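PDB 6P2K: fibronectin type III domain-containing protein from Simiduia agarivorans, which probably hydrolyses the backbone of xyloglucan as a glycoside hydrolase family 74 enzyme built from two seven-bladed beta-propeller domains. Local coordinates for residues Val5-Val17 with Pro391-Thr403. Sequence-based numbering, arbitrary orientation.
Sequences VWQPLNPGAGGQV and PTYKGKGTESTYT. With ZN (zinc ion), chain Q.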
loop_
_atom_site.group_PDB
_atom_site.type_symbol
_atom_site.label_atom_id
_atom_site.label_comp_id
_atom_site.label_asym_id
_atom_site.label_seq_id
_atom_site.Cartn_x
_atom_site.Cartn_y
_atom_site.Cartn_z
ATOM N N VAL B 5 -30.402 33.580 17.371
ATOM C CA VAL B 5 -29.276 34.319 16.803
ATOM C C VAL B 5 -27.966 33.568 17.016
ATOM O O VAL B 5 -27.278 33.215 16.057
ATOM C CB VAL B 5 -29.200 35.750 17.377
ATOM C CG1 VAL B 5 -28.299 36.616 16.513
ATOM C CG2 VAL B 5 -30.593 36.351 17.479
ATOM N N TRP B 6 -27.600 33.319 18.271
ATOM C CA TRP B 6 -26.404 32.548 18.575
ATOM C C TRP B 6 -26.677 31.064 18.359
ATOM O O TRP B 6 -27.704 30.540 18.802
ATOM C CB TRP B 6 -25.951 32.811 20.008
ATOM C CG TRP B 6 -25.246 34.124 20.162
ATOM C CD1 TRP B 6 -25.803 35.318 20.511
ATOM C CD2 TRP B 6 -23.851 34.373 19.965
ATOM N NE1 TRP B 6 -24.839 36.297 20.545
ATOM C CE2 TRP B 6 -23.631 35.742 20.213
ATOM C CE3 TRP B 6 -22.763 33.570 19.604
ATOM C CZ2 TRP B 6 -22.370 36.324 20.115
ATOM C CZ3 TRP B 6 -21.513 34.153 19.503
ATOM C CH2 TRP B 6 -21.328 35.515 19.758
ATOM N N GLN B 7 -25.752 30.392 17.682
ATOM C CA GLN B 7 -25.941 29.019 17.237
ATOM C C GLN B 7 -24.957 28.112 17.958
ATOM O O GLN B 7 -23.736 28.277 17.787
ATOM C CB GLN B 7 -25.747 28.928 15.722
ATOM C CG GLN B 7 -25.990 27.555 15.127
ATOM C CD GLN B 7 -26.108 27.605 13.611
ATOM O OE1 GLN B 7 -25.615 28.536 12.969
ATOM N NE2 GLN B 7 -26.765 26.605 13.034
ATOM N N PRO B 8 -25.421 27.156 18.761
ATOM C CA PRO B 8 -24.496 26.265 19.466
ATOM C C PRO B 8 -23.939 25.187 18.551
ATOM O O PRO B 8 -24.618 24.684 17.653
ATOM C CB PRO B 8 -25.371 25.650 20.563
ATOM C CG PRO B 8 -26.739 25.634 19.971
ATOM C CD PRO B 8 -26.829 26.861 19.079
ATOM N N LEU B 9 -22.675 24.831 18.801
ATOM C CA LEU B 9 -21.960 23.805 18.033
ATOM C C LEU B 9 -21.246 22.906 19.042
ATOM O O LEU B 9 -20.066 23.107 19.337
ATOM C CB LEU B 9 -20.979 24.447 17.035
ATOM C CG LEU B 9 -21.550 25.471 16.048
ATOM C CD1 LEU B 9 -20.429 26.236 15.357
ATOM C CD2 LEU B 9 -22.455 24.802 15.022
ATOM N N ASN B 10 -21.963 21.916 19.575
ATOM C CA ASN B 10 -21.476 21.178 20.733
ATOM C C ASN B 10 -21.959 19.737 20.698
ATOM O O ASN B 10 -23.025 19.454 20.140
ATOM C CB ASN B 10 -21.929 21.851 22.035
ATOM C CG ASN B 10 -21.292 23.204 22.231
ATOM O OD1 ASN B 10 -20.077 23.304 22.415
ATOM N ND2 ASN B 10 -22.102 24.258 22.182
ATOM N N PRO B 11 -21.203 18.806 21.293
ATOM C CA PRO B 11 -21.614 17.396 21.288
ATOM C C PRO B 11 -22.600 17.031 22.385
ATOM O O PRO B 11 -23.112 15.903 22.373
ATOM C CB PRO B 11 -20.288 16.653 21.483
ATOM C CG PRO B 11 -19.481 17.586 22.324
ATOM C CD PRO B 11 -19.875 18.991 21.908
ATOM N N GLY B 12 -22.879 17.929 23.325
ATOM C CA GLY B 12 -23.837 17.641 24.377
ATOM C C GLY B 12 -23.222 17.451 25.750
ATOM O O GLY B 12 -22.298 16.650 25.920
ATOM N N ALA B 13 -23.741 18.187 26.736
ATOM C CA ALA B 13 -23.301 18.118 28.138
ATOM C C ALA B 13 -21.786 18.333 28.174
ATOM O O ALA B 13 -21.287 19.264 27.528
ATOM C CB ALA B 13 -23.799 16.820 28.754
ATOM N N GLY B 14 -21.025 17.516 28.896
ATOM C CA GLY B 14 -19.587 17.670 28.966
ATOM C C GLY B 14 -19.070 18.324 30.228
ATOM O O GLY B 14 -17.851 18.491 30.359
ATOM N N GLY B 15 -19.955 18.711 31.149
ATOM C CA GLY B 15 -19.539 19.236 32.430
ATOM C C GLY B 15 -20.262 18.513 33.550
ATOM O O GLY B 15 -21.286 17.864 33.340
ATOM N N GLN B 16 -19.705 18.638 34.753
ATOM C CA GLN B 16 -20.233 17.926 35.913
ATOM C C GLN B 16 -21.710 18.245 36.117
ATOM O O GLN B 16 -22.108 19.411 36.171
ATOM C CB GLN B 16 -19.428 18.292 37.162
ATOM C CG GLN B 16 -19.887 17.598 38.437
ATOM C CD GLN B 16 -18.955 17.855 39.614
ATOM O OE1 GLN B 16 -19.126 18.820 40.366
ATOM N NE2 GLN B 16 -17.961 16.987 39.777
ATOM N N VAL B 17 -22.523 17.197 36.213
ATOM C CA VAL B 17 -23.970 17.326 36.335
ATOM C C VAL B 17 -24.346 17.176 37.801
ATOM O O VAL B 17 -23.888 16.244 38.475
ATOM C CB VAL B 17 -24.696 16.283 35.467
ATOM C CG1 VAL B 17 -26.202 16.427 35.613
ATOM C CG2 VAL B 17 -24.285 16.428 34.011
ATOM N N PRO B 391 -19.322 6.250 16.628
ATOM C CA PRO B 391 -20.048 7.321 15.948
ATOM C C PRO B 391 -19.588 8.684 16.436
ATOM O O PRO B 391 -19.029 8.830 17.527
ATOM C CB PRO B 391 -21.514 7.069 16.328
ATOM C CG PRO B 391 -21.534 5.741 17.042
ATOM C CD PRO B 391 -20.169 5.537 17.597
ATOM N N THR B 392 -19.816 9.692 15.600
ATOM C CA THR B 392 -19.785 11.053 16.103
ATOM C C THR B 392 -21.132 11.373 16.744
ATOM O O THR B 392 -22.144 10.723 16.472
ATOM C CB THR B 392 -19.469 12.051 14.988
ATOM O OG1 THR B 392 -20.518 12.026 14.009
ATOM C CG2 THR B 392 -18.142 11.706 14.319
ATOM N N TYR B 393 -21.138 12.381 17.611
ATOM C CA TYR B 393 -22.309 12.673 18.430
ATOM C C TYR B 393 -22.647 14.153 18.366
ATOM O O TYR B 393 -21.759 15.004 18.486
ATOM C CB TYR B 393 -22.078 12.250 19.885
ATOM C CG TYR B 393 -22.091 10.754 20.090
ATOM C CD1 TYR B 393 -20.946 9.992 19.883
ATOM C CD2 TYR B 393 -23.251 10.101 20.481
ATOM C CE1 TYR B 393 -20.960 8.619 20.063
ATOM C CE2 TYR B 393 -23.276 8.735 20.665
ATOM C CZ TYR B 393 -22.129 7.997 20.457
ATOM O OH TYR B 393 -22.157 6.632 20.644
ATOM N N LYS B 394 -23.930 14.455 18.191
ATOM C CA LYS B 394 -24.432 15.817 18.278
ATOM C C LYS B 394 -25.212 15.993 19.576
ATOM O O LYS B 394 -25.828 15.053 20.083
ATOM C CB LYS B 394 -25.314 16.164 17.072
ATOM C CG LYS B 394 -26.593 15.353 16.956
ATOM C CD LYS B 394 -27.361 15.746 15.706
ATOM C CE LYS B 394 -28.655 14.969 15.585
ATOM N NZ LYS B 394 -29.340 15.261 14.296
ATOM N N GLY B 395 -25.178 17.212 20.109
ATOM C CA GLY B 395 -25.782 17.466 21.399
ATOM C C GLY B 395 -27.297 17.377 21.377
ATOM O O GLY B 395 -27.956 17.524 20.347
ATOM N N LYS B 396 -27.857 17.130 22.559
ATOM C CA LYS B 396 -29.299 17.063 22.741
ATOM C C LYS B 396 -29.882 18.358 23.291
ATOM O O LYS B 396 -31.053 18.381 23.675
ATOM C CB LYS B 396 -29.669 15.892 23.657
ATOM C CG LYS B 396 -29.627 14.528 22.975
ATOM C CD LYS B 396 -30.216 13.442 23.878
ATOM C CE LYS B 396 -30.196 12.075 23.209
ATOM N NZ LYS B 396 -31.131 11.999 22.050
ATOM N N GLY B 397 -29.098 19.432 23.335
ATOM C CA GLY B 397 -29.586 20.730 23.770
ATOM C C GLY B 397 -28.831 21.350 24.927
ATOM O O GLY B 397 -29.067 22.529 25.237
ATOM N N THR B 398 -27.943 20.622 25.592
ATOM C CA THR B 398 -27.109 21.185 26.642
ATOM C C THR B 398 -25.658 21.223 26.186
ATOM O O THR B 398 -25.234 20.428 25.344
ATOM C CB THR B 398 -27.214 20.378 27.940
ATOM O OG1 THR B 398 -26.418 19.190 27.832
ATOM C CG2 THR B 398 -28.657 19.999 28.223
ATOM N N GLU B 399 -24.903 22.167 26.741
ATOM C CA GLU B 399 -23.459 22.212 26.547
ATOM C C GLU B 399 -22.838 22.824 27.791
ATOM O O GLU B 399 -23.229 23.919 28.206
ATOM C CB GLU B 399 -23.067 23.016 25.304
ATOM C CG GLU B 399 -23.786 24.345 25.146
ATOM C CD GLU B 399 -25.154 24.204 24.507
ATOM O OE1 GLU B 399 -25.239 23.531 23.459
ATOM O OE2 GLU B 399 -26.133 24.776 25.035
ATOM N N SER B 400 -21.878 22.114 28.385
ATOM C CA SER B 400 -21.339 22.546 29.668
ATOM C C SER B 400 -19.824 22.387 29.740
ATOM O O SER B 400 -19.269 22.215 30.830
ATOM C CB SER B 400 -21.997 21.779 30.821
ATOM O OG SER B 400 -23.396 21.677 30.631
ATOM N N THR B 401 -19.137 22.465 28.603
ATOM C CA THR B 401 -17.696 22.266 28.579
ATOM C C THR B 401 -16.970 23.587 28.774
ATOM O O THR B 401 -17.418 24.635 28.300
ATOM C CB THR B 401 -17.241 21.637 27.260
ATOM O OG1 THR B 401 -17.551 22.519 26.172
ATOM C CG2 THR B 401 -17.922 20.293 27.041
ATOM N N TYR B 402 -15.845 23.525 29.481
ATOM C CA TYR B 402 -14.873 24.611 29.463
ATOM C C TYR B 402 -14.055 24.484 28.182
ATOM O O TYR B 402 -13.228 23.575 28.050
ATOM C CB TYR B 402 -13.975 24.562 30.699
ATOM C CG TYR B 402 -13.182 25.838 30.918
ATOM C CD1 TYR B 402 -12.176 26.217 30.031
ATOM C CD2 TYR B 402 -13.441 26.665 32.006
ATOM C CE1 TYR B 402 -11.457 27.373 30.215
ATOM C CE2 TYR B 402 -12.718 27.828 32.202
ATOM C CZ TYR B 402 -11.730 28.176 31.299
ATOM O OH TYR B 402 -11.005 29.328 31.473
ATOM N N THR B 403 -14.279 25.389 27.235
ATOM C CA THR B 403 -13.567 25.373 25.964
ATOM C C THR B 403 -12.608 26.555 25.902
ATOM O O THR B 403 -13.021 27.704 26.093
ATOM C CB THR B 403 -14.541 25.406 24.786
ATOM O OG1 THR B 403 -15.501 24.350 24.934
ATOM C CG2 THR B 403 -13.791 25.210 23.473
HETATM ZN ZN ZN Q . -18.926 20.333 41.749
HETATM O O HOH W 1 -18.816 21.508 24.083
HETATM O O HOH W 2 -23.463 20.666 33.715
HETATM O O HOH W 3 -18.270 21.420 40.072
HETATM O O HOH W 4 -17.106 19.483 42.365
HETATM O O HOH W 5 -20.690 20.130 42.883
#
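The amide of N10 and the carboxylate of E399 meet across the contact with their planes 51° apart, the two side chains crossing at about a right angle. CB and CG of E399 lie over one face of the N10 amide, CG 3.4 Å from N10 ND2. ND2 also gives E399 OE1 a weak, long hydrogen bond. CG of E399 sits between its own backbone N and carbonyl carbon (chi1 46°), and the bend at chi2 (-83°) brings OE1 to the rim of the P8 ring, 3.6 Å from P8 CB. The other end of the N10 amide is fixed by L766, whose backbone N reaches OD1, and by a water that gives OD1 a hydrogen bond and also joins T401 OG1. The P11 ring sets CB 3.7 Å from Y393 O and leans on W325.

Beyond this pair the backbones take over. A13 and E399 form a single beta bridge: A13 N donates to T398 O at 3.0 Å, and S400 N to A13 O at 3.0 Å, each donor standing above the carbonyl plane. T398 OG1 adds a weak second acceptor for A13 N. Close passage rests on glycines: G12 CA comes 3.6 Å from G395 CA and makes a CA-H...O contact with T398 O, while G14 CA lies against T401 CG2.

Q16, just past the contact, binds a zinc ion through OE1, together with D124 and three waters. The contact joins two connecting loops, one from strand 388-395 to 403-409, the other from 7-8 to 17-22. W767 touches P8 and E399, and strand 412-417 packs on T401. N-terminal strand 7-8 pairs with 765-770 as an outermost strand, closing a propeller blade otherwise made of the chain's last strands.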